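Local coordinates for acyl-CoA dehydrogenase (Bacillus subtilis, PDB 5LNX), which catalyses the FAD-dependent 2,3-desaturation of saturated acyl-CoA thioesters, passing the electrons to an acceptor, at residues Ile96-Asn101 against Met234-Val239. Residues are numbered along the deposited sequence; the frame is centred on the assembly and turned at random.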
ATOM      1  N   ILE D  96       3.436  -9.350  39.121  1.00 30.72           N
ATOM      2  CA  ILE D  96       3.824  -9.564  40.524  1.00 27.32           C
ATOM      3  C   ILE D  96       4.707  -8.414  41.016  1.00 26.78           C
ATOM      4  O   ILE D  96       4.457  -7.824  42.068  1.00 24.77           O
ATOM      5  CB  ILE D  96       4.601 -10.879  40.736  1.00 27.49           C
ATOM      6  CG1 ILE D  96       3.747 -12.092  40.332  1.00 27.99           C
ATOM      7  CG2 ILE D  96       5.052 -10.993  42.193  1.00 26.79           C
ATOM      8  CD1 ILE D  96       4.459 -13.423  40.436  1.00 27.54           C
ATOM      9  N   LEU D  97       5.745  -8.110  40.237  1.00 26.99           N
ATOM     10  CA  LEU D  97       6.712  -7.079  40.590  1.00 27.82           C
ATOM     11  C   LEU D  97       6.049  -5.730  40.879  1.00 28.11           C
ATOM     12  O   LEU D  97       6.432  -5.035  41.824  1.00 24.59           O
ATOM     13  CB  LEU D  97       7.776  -6.907  39.491  1.00 29.80           C
ATOM     14  CG  LEU D  97       8.760  -5.721  39.645  1.00 29.31           C
ATOM     15  CD1 LEU D  97       9.523  -5.798  40.964  1.00 28.99           C
ATOM     16  CD2 LEU D  97       9.735  -5.663  38.492  1.00 29.29           C
ATOM     17  N   TYR D  98       5.059  -5.371  40.070  1.00 30.06           N
ATOM     18  CA  TYR D  98       4.500  -4.010  40.096  1.00 35.23           C
ATOM     19  C   TYR D  98       3.228  -3.854  40.938  1.00 37.88           C
ATOM     20  O   TYR D  98       2.924  -2.753  41.400  1.00 37.67           O
ATOM     21  CB  TYR D  98       4.246  -3.520  38.670  1.00 40.96           C
ATOM     22  CG  TYR D  98       5.512  -3.248  37.887  1.00 46.36           C
ATOM     23  CD1 TYR D  98       6.504  -2.414  38.397  1.00 48.44           C
ATOM     24  CD2 TYR D  98       5.715  -3.818  36.631  1.00 48.07           C
ATOM     25  CE1 TYR D  98       7.672  -2.181  37.691  1.00 49.89           C
ATOM     26  CE2 TYR D  98       6.876  -3.581  35.917  1.00 51.97           C
ATOM     27  CZ  TYR D  98       7.853  -2.766  36.453  1.00 50.97           C
ATOM     28  OH  TYR D  98       9.006  -2.520  35.744  1.00 52.42           O
ATOM     29  N   PHE D  99       2.463  -4.932  41.074  1.00 38.45           N
ATOM     30  CA  PHE D  99       1.172  -4.892  41.776  1.00 44.50           C
ATOM     31  C   PHE D  99       1.081  -5.834  42.967  1.00 48.29           C
ATOM     32  O   PHE D  99       0.135  -5.759  43.751  1.00 54.28           O
ATOM     33  CB  PHE D  99       0.027  -5.159  40.795  1.00 45.11           C
ATOM     34  CG  PHE D  99      -0.075  -4.125  39.705  1.00 48.24           C
ATOM     35  CD1 PHE D  99      -0.829  -2.979  39.886  1.00 42.82           C
ATOM     36  CD2 PHE D  99       0.627  -4.277  38.511  1.00 51.29           C
ATOM     37  CE1 PHE D  99      -0.921  -2.025  38.891  1.00 43.10           C
ATOM     38  CE2 PHE D  99       0.540  -3.321  37.503  1.00 50.37           C
ATOM     39  CZ  PHE D  99      -0.238  -2.193  37.694  1.00 46.41           C
ATOM     40  N   GLY D 100       2.071  -6.705  43.099  1.00 50.28           N
ATOM     41  CA  GLY D 100       2.066  -7.749  44.110  1.00 45.82           C
ATOM     42  C   GLY D 100       2.600  -7.137  45.394  1.00 49.63           C
ATOM     43  O   GLY D 100       3.067  -5.990  45.390  1.00 52.78           O
ATOM     44  N   ASN D 101       2.495  -7.866  46.503  1.00 45.36           N
ATOM     45  CA  ASN D 101       3.007  -7.377  47.783  1.00 45.49           C
ATOM     46  C   ASN D 101       4.420  -7.923  48.089  1.00 46.07           C
ATOM     47  O   ASN D 101       4.855  -8.928  47.518  1.00 38.13           O
ATOM     48  CB  ASN D 101       2.013  -7.685  48.925  1.00 42.68           C
ATOM     49  CG  ASN D 101       1.878  -9.164  49.205  1.00 44.49           C
ATOM     50  OD1 ASN D 101       2.843  -9.916  49.101  1.00 43.82           O
ATOM     51  ND2 ASN D 101       0.679  -9.589  49.590  1.00 46.44           N
ATOM     52  N   MET D 234      -3.870  -4.675  31.402  1.00 42.73           N
ATOM     53  CA  MET D 234      -3.579  -3.644  30.393  1.00 45.38           C
ATOM     54  C   MET D 234      -2.286  -2.871  30.681  1.00 40.96           C
ATOM     55  O   MET D 234      -1.491  -2.614  29.776  1.00 37.36           O
ATOM     56  CB  MET D 234      -4.743  -2.659  30.276  1.00 51.15           C
ATOM     57  CG  MET D 234      -6.004  -3.267  29.665  1.00 57.24           C
ATOM     58  SD  MET D 234      -5.813  -3.752  27.923  1.00 64.92           S
ATOM     59  CE  MET D 234      -5.911  -2.174  27.017  1.00 65.21           C
ATOM     60  N   ALA D 235      -2.063  -2.564  31.957  1.00 42.27           N
ATOM     61  CA  ALA D 235      -0.874  -1.813  32.402  1.00 41.92           C
ATOM     62  C   ALA D 235       0.421  -2.467  31.927  1.00 42.97           C
ATOM     63  O   ALA D 235       1.339  -1.794  31.449  1.00 40.78           O
ATOM     64  CB  ALA D 235      -0.853  -1.700  33.916  1.00 39.55           C
ATOM     65  N   ASN D 236       0.460  -3.786  32.067  1.00 39.35           N
ATOM     66  CA  ASN D 236       1.606  -4.588  31.677  1.00 41.72           C
ATOM     67  C   ASN D 236       1.635  -4.855  30.180  1.00 41.31           C
ATOM     68  O   ASN D 236       2.705  -4.936  29.562  1.00 43.85           O
ATOM     69  CB  ASN D 236       1.576  -5.918  32.431  1.00 45.26           C
ATOM     70  CG  ASN D 236       1.995  -5.775  33.883  1.00 47.31           C
ATOM     71  OD1 ASN D 236       1.310  -6.229  34.794  1.00 48.88           O
ATOM     72  ND2 ASN D 236       3.134  -5.150  34.103  1.00 50.68           N
ATOM     73  N   LEU D 237       0.451  -5.051  29.607  1.00 35.55           N
ATOM     74  CA  LEU D 237       0.307  -5.260  28.169  1.00 30.31           C
ATOM     75  C   LEU D 237       0.971  -4.145  27.337  1.00 33.28           C
ATOM     76  O   LEU D 237       1.394  -4.386  26.196  1.00 25.79           O
ATOM     77  CB  LEU D 237      -1.164  -5.428  27.797  1.00 27.32           C
ATOM     78  CG  LEU D 237      -1.613  -6.896  27.834  1.00 26.47           C
ATOM     79  CD1 LEU D 237      -3.127  -7.029  27.792  1.00 23.91           C
ATOM     80  CD2 LEU D 237      -0.988  -7.693  26.690  1.00 24.84           C
ATOM     81  N   ASN D 238       1.048  -2.939  27.918  1.00 33.78           N
ATOM     82  CA  ASN D 238       1.785  -1.821  27.327  1.00 37.08           C
ATOM     83  C   ASN D 238       3.281  -2.123  27.107  1.00 40.76           C
ATOM     84  O   ASN D 238       3.789  -2.010  25.991  1.00 47.76           O
ATOM     85  CB  ASN D 238       1.643  -0.559  28.193  1.00 38.29           C
ATOM     86  CG  ASN D 238       0.381   0.219  27.902  1.00 40.67           C
ATOM     87  OD1 ASN D 238      -0.362  -0.076  26.965  1.00 45.13           O
ATOM     88  ND2 ASN D 238       0.132   1.236  28.713  1.00 40.67           N
ATOM     89  N   VAL D 239       3.972  -2.489  28.185  1.00 40.21           N
ATOM     90  CA  VAL D 239       5.369  -2.919  28.122  1.00 36.72           C
ATOM     91  C   VAL D 239       5.505  -4.181  27.279  1.00 35.93           C
ATOM     92  O   VAL D 239       6.486  -4.358  26.539  1.00 36.04           O
ATOM     93  CB  VAL D 239       5.944  -3.233  29.530  1.00 36.99           C
ATOM     94  CG1 VAL D 239       7.462  -3.131  29.532  1.00 34.72           C
TER
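Phe99 reaches Ala235 and Asn236, and its neighbour Tyr98 reaches Asn236, from the end of a short helix to a much longer one. CZ of Phe99 meets the Ala235 methyl, 3.9 Å from its CB, in an apolar touch oblique to the ring. CG of Phe99 lies anti to the carbonyl carbon (chi1 -62°), a setting that carries CE2 and CZ to Ala235. A flat apolar ring suits this place, being long enough to span the interval between the helices. The small alanine suits its own, since its methyl lets a bulky ring come close to the helix surface.

Asn236 extends its amide toward the two rings, and the planes tell the two encounters apart. Against Phe99 the amide stands almost perpendicular, 87° between planes, as the two side chains run past each other in opposite directions. Against Tyr98 it is tilted by 29° and lies near the ring plane, at the edge by CD2. Tyr98, an exposed residue, thus offers the flank of its ring to the amide. Asn236 is buried, and its short, flat end can touch both rings; no hydrogen bond links the two segments.

Phe99 also packs on Ile232, while Asn236 touches Val91, Asn94 and Pro95. The side chain of Asn236 is about 11 Å from a bound FAD, which places the contact near the flavin but not in its pocket. It joins helix 94-99 of the N-terminal domain, which leads into helix 102-114, to helix 229-265 of the C-terminal domain, the strands of the middle domain lying between them in sequence.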